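Local coordinates for periplasmic binding protein/LacI transcriptional regulator (Brachyspira murdochii, PDB 4KQC) that probably binds carbohydrate as a periplasmic solute-binding protein serving an ABC transporter, at residues Glu159-Arg164 and Gly208-Asn213; Gly237-Gln240 and Asp244-Val247; Lys305-Ile308 and Glu312-Lys315. One frame throughout, in Å; residues are numbered along the deposited sequence. Where two conformers were deposited one is given.

Contact 1. Residues Glu159-Arg164 and Gly208-Asn213; sequences EGFVKR and GIYLSN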
loop_
_atom_site.group_PDB
_atom_site.type_symbol
_atom_site.label_atom_id
_atom_site.label_comp_id
_atom_site.label_asym_id
_atom_site.label_seq_id
_atom_site.Cartn_x
_atom_site.Cartn_y
_atom_site.Cartn_z
ATOM N N GLU A 159 2.294 -9.626 6.347
ATOM C CA GLU A 159 1.883 -11.056 6.413
ATOM C C GLU A 159 1.950 -11.660 5.022
ATOM O O GLU A 159 2.367 -12.801 4.863
ATOM C CB GLU A 159 0.468 -11.260 6.983
ATOM C CG GLU A 159 0.354 -11.357 8.522
ATOM C CD GLU A 159 -1.049 -11.744 9.076
ATOM O OE1 GLU A 159 -2.072 -11.839 8.334
ATOM O OE2 GLU A 159 -1.133 -11.915 10.302
ATOM N N GLY A 160 1.482 -10.915 4.017
ATOM C CA GLY A 160 1.477 -11.441 2.624
ATOM C C GLY A 160 2.871 -11.866 2.159
ATOM O O GLY A 160 3.047 -12.905 1.481
ATOM N N PHE A 161 3.857 -11.022 2.440
ATOM C CA PHE A 161 5.249 -11.265 2.148
ATOM C C PHE A 161 5.758 -12.454 2.992
ATOM O O PHE A 161 6.371 -13.380 2.514
ATOM C CB PHE A 161 6.072 -9.973 2.412
ATOM C CG PHE A 161 7.553 -10.158 2.135
ATOM C CD1 PHE A 161 8.375 -10.679 3.104
ATOM C CD2 PHE A 161 8.104 -9.837 0.898
ATOM C CE1 PHE A 161 9.702 -10.929 2.861
ATOM C CE2 PHE A 161 9.452 -10.016 0.676
ATOM C CZ PHE A 161 10.233 -10.590 1.612
ATOM N N VAL A 162 5.563 -12.380 4.316
ATOM C CA VAL A 162 6.084 -13.407 5.197
ATOM C C VAL A 162 5.571 -14.797 4.789
ATOM O O VAL A 162 6.340 -15.758 4.729
ATOM C CB VAL A 162 5.748 -13.052 6.680
ATOM C CG1 VAL A 162 6.074 -14.194 7.610
ATOM C CG2 VAL A 162 6.564 -11.857 7.060
ATOM N N LYS A 163 4.245 -14.902 4.576
ATOM C CA LYS A 163 3.586 -16.184 4.247
ATOM C C LYS A 163 4.186 -16.728 2.962
ATOM O O LYS A 163 4.617 -17.881 2.904
ATOM C CB LYS A 163 2.047 -16.035 4.108
ATOM C CG LYS A 163 1.253 -17.332 3.876
ATOM C CD LYS A 163 0.756 -17.976 5.182
ATOM C CE LYS A 163 0.071 -19.343 4.979
ATOM N NZ LYS A 163 -1.284 -19.268 4.346
ATOM N N ARG A 164 4.258 -15.898 1.930
ATOM C CA ARG A 164 4.740 -16.410 0.647
ATOM C C ARG A 164 6.239 -16.736 0.710
ATOM O O ARG A 164 6.689 -17.767 0.182
ATOM C CB ARG A 164 4.455 -15.434 -0.480
ATOM C CG ARG A 164 4.921 -15.886 -1.855
ATOM C CD ARG A 164 4.199 -17.137 -2.292
ATOM N NE ARG A 164 4.483 -17.456 -3.687
ATOM C CZ ARG A 164 4.242 -18.618 -4.295
ATOM N NH1 ARG A 164 3.622 -19.625 -3.668
ATOM N NH2 ARG A 164 4.609 -18.771 -5.559
ATOM N N GLY A 208 18.424 -8.730 2.519
ATOM C CA GLY A 208 17.350 -8.023 1.767
ATOM C C GLY A 208 16.512 -7.236 2.729
ATOM O O GLY A 208 16.486 -7.522 3.910
ATOM N N ILE A 209 15.800 -6.272 2.170
ATOM C CA ILE A 209 14.905 -5.432 2.916
ATOM C C ILE A 209 13.667 -5.196 2.103
ATOM O O ILE A 209 13.754 -4.762 0.929
ATOM C CB ILE A 209 15.566 -4.095 3.197
ATOM C CG1 ILE A 209 16.891 -4.275 4.000
ATOM C CG2 ILE A 209 14.556 -3.211 3.902
ATOM C CD1 ILE A 209 17.695 -2.972 4.177
ATOM N N TYR A 210 12.520 -5.527 2.677
ATOM C CA TYR A 210 11.197 -5.267 2.035
ATOM C C TYR A 210 10.579 -4.016 2.725
ATOM O O TYR A 210 10.410 -3.957 3.954
ATOM C CB TYR A 210 10.271 -6.464 2.208
ATOM C CG TYR A 210 8.808 -6.183 1.951
ATOM C CD1 TYR A 210 8.361 -5.464 0.868
ATOM C CD2 TYR A 210 7.842 -6.688 2.789
ATOM C CE1 TYR A 210 6.997 -5.298 0.599
ATOM C CE2 TYR A 210 6.516 -6.460 2.567
ATOM C CZ TYR A 210 6.081 -5.794 1.490
ATOM O OH TYR A 210 4.741 -5.622 1.338
ATOM N N LEU A 211 10.306 -3.001 1.906
ATOM C CA LEU A 211 9.710 -1.733 2.282
ATOM C C LEU A 211 8.212 -1.732 1.990
ATOM O O LEU A 211 7.838 -1.765 0.833
ATOM C CB LEU A 211 10.445 -0.644 1.475
ATOM C CG LEU A 211 11.973 -0.582 1.556
ATOM C CD1 LEU A 211 12.521 0.303 0.451
ATOM C CD2 LEU A 211 12.371 -0.137 2.943
ATOM N N SER A 212 7.364 -1.855 3.013
ATOM C CA SER A 212 5.918 -2.051 2.837
ATOM C C SER A 212 5.131 -0.854 2.335
ATOM O O SER A 212 3.967 -1.035 1.989
ATOM C CB SER A 212 5.267 -2.677 4.078
ATOM O OG SER A 212 5.261 -1.783 5.161
ATOM N N ASN A 213 5.716 0.346 2.308
ATOM C CA ASN A 213 5.022 1.484 1.756
ATOM C C ASN A 213 5.996 2.585 1.379
ATOM O O ASN A 213 7.201 2.449 1.561
ATOM C CB ASN A 213 3.825 1.977 2.604
ATOM C CG ASN A 213 4.233 2.797 3.772
ATOM O OD1 ASN A 213 5.384 2.850 4.104
ATOM N ND2 ASN A 213 3.252 3.393 4.460
#
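Phe161 of helix 152-171 and Tyr210 of strand 208-211 make a helix-on-sheet contact in one lobe of the binding protein. The helix packs on one face of the mixed sheet. The CA atoms of Phe161 and Tyr210 are 8.4 Å apart, a gap bridged by the two rings. The rings are near parallel, with planes 15° apart and centroids 4.6 Å apart, but they are slid so far that they barely overlap. The side chains run past each other in opposite directions. In each, CG lies anti to the backbone N (chi1 180° for Phe161, 164° for Tyr210), which carries the ring out from its own backbone to meet the other. Phe161 CG approaches Tyr210 CD2 to 3.5 Å. At the near end of the phenylalanine, Phe161 CB sits 3.5 Å from Tyr210 CE2. Tyr210 CB adds a CH-pi contact over the face of the Phe161 ring, 4.2 Å from its centroid. The tyrosine hydroxyl donates to Arg157 O, one turn earlier on the same helix, which fixes the far end of the side chain. Ala117 and Val120 of helix 113-133 also touch Tyr210, and Ala121 touches Phe161. This buried aromatic pair belongs to the interface between helix layer and sheet found in the alpha/beta lobes of periplasmic binding proteins.

Contact 2. Residues Gly237-Gln240 and Asp244-Val247; sequences GDAQ and DLVV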
loop_
_atom_site.group_PDB
_atom_site.type_symbol
_atom_site.label_atom_id
_atom_site.label_comp_id
_atom_site.label_asym_id
_atom_site.label_seq_id
_atom_site.Cartn_x
_atom_site.Cartn_y
_atom_site.Cartn_z
ATOM N N GLY A 237 28.111 -4.021 -1.460
ATOM C CA GLY A 237 28.976 -4.657 -0.501
ATOM C C GLY A 237 28.473 -4.633 0.929
ATOM O O GLY A 237 29.198 -5.060 1.825
ATOM N N ASP A 238 27.239 -4.166 1.157
ATOM C CA ASP A 238 26.751 -3.991 2.532
ATOM C C ASP A 238 25.793 -5.044 3.000
ATOM O O ASP A 238 25.280 -4.945 4.104
ATOM C CB ASP A 238 26.142 -2.613 2.795
ATOM C CG ASP A 238 26.194 -2.219 4.285
ATOM O OD1 ASP A 238 27.175 -2.582 4.992
ATOM O OD2 ASP A 238 25.309 -1.484 4.762
ATOM N N ALA A 239 25.605 -6.080 2.208
ATOM C CA ALA A 239 24.784 -7.216 2.627
ATOM C C ALA A 239 25.547 -8.131 3.544
ATOM O O ALA A 239 26.768 -8.103 3.612
ATOM C CB ALA A 239 24.240 -7.965 1.440
ATOM N N GLN A 240 24.799 -8.950 4.266
ATOM C CA GLN A 240 25.286 -9.860 5.242
ATOM C C GLN A 240 26.413 -10.802 4.749
ATOM O O GLN A 240 27.333 -11.132 5.511
ATOM C CB GLN A 240 24.047 -10.622 5.740
ATOM C CG GLN A 240 24.201 -11.350 6.999
ATOM C CD GLN A 240 22.983 -12.157 7.337
ATOM O OE1 GLN A 240 21.960 -12.070 6.667
ATOM N NE2 GLN A 240 23.122 -13.033 8.308
ATOM N N ASP A 244 25.569 -7.262 -2.428
ATOM C CA ASP A 244 24.738 -6.054 -2.433
ATOM C C ASP A 244 23.383 -6.324 -1.786
ATOM O O ASP A 244 22.827 -7.378 -1.929
ATOM C CB ASP A 244 24.471 -5.590 -3.825
ATOM C CG ASP A 244 25.734 -5.261 -4.589
ATOM O OD1 ASP A 244 26.805 -5.187 -3.979
ATOM O OD2 ASP A 244 25.597 -5.041 -5.790
ATOM N N LEU A 245 22.879 -5.327 -1.064
ATOM C CA LEU A 245 21.550 -5.433 -0.502
ATOM C C LEU A 245 20.496 -5.487 -1.588
ATOM O O LEU A 245 20.616 -4.746 -2.566
ATOM C CB LEU A 245 21.248 -4.238 0.414
ATOM C CG LEU A 245 21.960 -4.214 1.707
ATOM C CD1 LEU A 245 21.824 -2.885 2.393
ATOM C CD2 LEU A 245 21.355 -5.240 2.662
ATOM N N VAL A 246 19.538 -6.378 -1.414
ATOM C CA VAL A 246 18.360 -6.491 -2.281
ATOM C C VAL A 246 17.185 -5.847 -1.584
ATOM O O VAL A 246 16.696 -6.364 -0.606
ATOM C CB VAL A 246 18.012 -7.950 -2.643
ATOM C CG1 VAL A 246 16.801 -7.993 -3.567
ATOM C CG2 VAL A 246 19.237 -8.611 -3.294
ATOM N N VAL A 247 16.790 -4.708 -2.108
ATOM C CA VAL A 247 15.758 -3.893 -1.484
ATOM C C VAL A 247 14.579 -3.755 -2.450
ATOM O O VAL A 247 14.781 -3.450 -3.625
ATOM C CB VAL A 247 16.327 -2.522 -1.086
ATOM C CG1 VAL A 247 15.257 -1.663 -0.412
ATOM C CG2 VAL A 247 17.579 -2.663 -0.208
#
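Gly237 and Asp244 lie side by side where a short loop brings the chain round beside itself, with CA atoms 4.9 Å apart. The CA atoms of Ala239 and Leu245 are 4.8 Å apart. The N-H of Gly237 is turned toward Asp244. The Asp244 side chain returns to meet it. Its CG is anti to the carbonyl carbon (chi1 -60°), which swings the carboxylate beside its own backbone N and across to the glycine. Gly237 N donates to Asp244 OD1 at 3.1 Å. It arrives on the anti side of the carboxylate, 27° out of its plane. Further along, carbon packing takes over, partly against the backbone. Ala239 CB rests on the Asp244 peptide, 3.7 Å from Asp244 O. That oxygen also accepts a bond from Arg131 of helix 113-133. Leu245 folds its isobutyl end over the other segment: Leu245 CD2 is 4.0 Å from Ala239 CA and 4.2 Å from Ala239 CB, and Leu245 CG lies 4.1 Å from Asp238 C. The Asp238 carboxylate turns to other partners, namely Tyr224 OH and the backbone N atoms of Gly203 and Lys204. The chemistry is therefore divided. One moderately bent hydrogen bond between two partly exposed residues links the two ends of the loop, Gly237 and Asp244, while buried alanine and leucine carbons hold the loop against the start of strand 246-250.

Contact 3. Residues Lys305-Ile308 and Glu312-Lys315; sequences KTNI and EIAK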
loop_
_atom_site.group_PDB
_atom_site.type_symbol
_atom_site.label_atom_id
_atom_site.label_comp_id
_atom_site.label_asym_id
_atom_site.label_seq_id
_atom_site.Cartn_x
_atom_site.Cartn_y
_atom_site.Cartn_z
ATOM N N LYS A 305 13.338 -1.328 -13.351
ATOM C CA LYS A 305 14.012 -0.485 -14.349
ATOM C C LYS A 305 13.600 -0.851 -15.738
ATOM O O LYS A 305 13.535 0.018 -16.609
ATOM C CB LYS A 305 15.515 -0.633 -14.254
ATOM C CG LYS A 305 16.133 0.342 -13.310
ATOM C CD LYS A 305 17.656 0.438 -13.525
ATOM C CE LYS A 305 18.066 1.668 -14.338
ATOM N NZ LYS A 305 17.928 1.576 -15.813
ATOM N N THR A 306 13.283 -2.116 -15.940
ATOM C CA THR A 306 12.940 -2.595 -17.263
ATOM C C THR A 306 11.604 -2.089 -17.782
ATOM O O THR A 306 11.444 -1.896 -19.008
ATOM C CB THR A 306 12.942 -4.128 -17.302
ATOM O OG1 THR A 306 14.205 -4.592 -16.816
ATOM C CG2 THR A 306 12.711 -4.640 -18.738
ATOM N N ASN A 307 10.621 -1.890 -16.903
ATOM C CA ASN A 307 9.292 -1.513 -17.399
ATOM C C ASN A 307 8.752 -0.209 -16.850
ATOM O O ASN A 307 7.606 0.163 -17.130
ATOM C CB ASN A 307 8.257 -2.623 -17.165
ATOM C CG ASN A 307 7.946 -2.851 -15.696
ATOM O OD1 ASN A 307 8.610 -2.279 -14.836
ATOM N ND2 ASN A 307 6.911 -3.645 -15.412
ATOM N N ILE A 308 9.572 0.485 -16.064
ATOM C CA ILE A 308 9.098 1.732 -15.442
ATOM C C ILE A 308 8.590 2.810 -16.446
ATOM O O ILE A 308 7.699 3.626 -16.101
ATOM C CB ILE A 308 10.203 2.325 -14.531
ATOM C CG1 ILE A 308 9.666 3.411 -13.584
ATOM C CG2 ILE A 308 11.360 2.883 -15.366
ATOM C CD1 ILE A 308 10.610 3.742 -12.441
ATOM N N GLU A 312 1.851 1.668 -20.010
ATOM C CA GLU A 312 0.792 1.062 -19.189
ATOM C C GLU A 312 1.193 0.920 -17.719
ATOM O O GLU A 312 0.340 0.647 -16.865
ATOM C CB GLU A 312 0.413 -0.313 -19.716
ATOM C CG GLU A 312 -0.257 -0.296 -21.082
ATOM C CD GLU A 312 -1.660 0.326 -21.127
ATOM O OE1 GLU A 312 -2.310 0.553 -20.076
ATOM O OE2 GLU A 312 -2.121 0.588 -22.263
ATOM N N ILE A 313 2.492 1.023 -17.446
ATOM C CA ILE A 313 3.008 0.978 -16.084
ATOM C C ILE A 313 3.104 2.406 -15.574
ATOM O O ILE A 313 2.607 2.680 -14.498
ATOM C CB ILE A 313 4.407 0.295 -16.021
ATOM C CG1 ILE A 313 4.320 -1.177 -16.433
ATOM C CG2 ILE A 313 5.080 0.488 -14.659
ATOM C CD1 ILE A 313 3.605 -2.085 -15.458
ATOM N N ALA A 314 3.706 3.289 -16.365
ATOM C CA ALA A 314 3.867 4.664 -15.989
ATOM C C ALA A 314 2.613 5.346 -15.527
ATOM O O ALA A 314 2.668 6.130 -14.560
ATOM C CB ALA A 314 4.513 5.417 -17.152
ATOM N N LYS A 315 1.481 5.036 -16.172
ATOM C CA LYS A 315 0.233 5.621 -15.820
ATOM C C LYS A 315 -0.268 5.242 -14.403
ATOM O O LYS A 315 -1.084 5.992 -13.813
ATOM C CB LYS A 315 -0.793 5.272 -16.876
ATOM C CG LYS A 315 -1.269 3.863 -16.735
ATOM C CD LYS A 315 -2.337 3.572 -17.761
ATOM C CE LYS A 315 -2.848 2.192 -17.503
ATOM N NZ LYS A 315 -3.969 1.928 -18.431
#
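Asn307 takes chi1 67°, which sets its CG between the backbone N and the carbonyl carbon, and Ile313 takes chi1 -64° and chi2 -70°, which folds its CD1 back toward the asparagine. The two side chains cross at about a right angle. Asn307 ND2 touches both Ile313 CD1 and Ile313 CG1, each at 3.7 Å. This is van der Waals contact; the amide's polar partners lie elsewhere. Asn307 OD1 accepts from Asp304 N, and Asn307 ND2 donates to Trp302 O. These two bonds fix the amide rotation and tie the side chain back to the end of strand 301-303. The backbone carbonyl of Asn307 also faces the isoleucine. Asn307 O is 3.4 Å from Ile313 CB and 3.5 Å from Ile313 CG2, so the branch point of Ile313 packs against this oxygen. Beyond this pair the contact is lighter. Ile313 CG2 comes within 4.3 Å of Ile308 CA. Ile308 O meets Ala314 CB at 3.8 Å. The CA atoms of Ile308 and Ala314 are the nearest across the two segments, 6.0 Å apart. Within 312-315, Lys315 NZ makes a salt bridge to Glu312 OE1 at 2.7 Å, and it meets that oxygen nearly in line with the C-O bond. Both residues are exposed. The loop leads from strand 301-303, the antiparallel edge strand of the mixed sheet, into helix 311-314. Ile313 packs back on Lys301 and Tyr303 of that strand, whereas Ile308 points away from helix 311-314 and onto Leu257 and Arg261 of helix 254-261.

The contacts follow one another along the chain without interleaving. Contacts 1 and 2 have centres 16 Å apart and touch through neighbouring strands 208-211 and 246-250 of the mixed sheet. Ile209 N lies 2.9 Å from Val246 O, a probable hydrogen bond, and Leu211 packs on Val247. Helix 113-133 reaches both. Contact 3 lies apart, its centre 22 Å from that of contact 1 and 25 Å from that of contact 2, next to edge strand 301-303. A helix on the sheet face, a loop leading into a strand and the loop into the last short helix all build the lobe around this sheet. Proteins of this family usually bind their ligand between two such lobes.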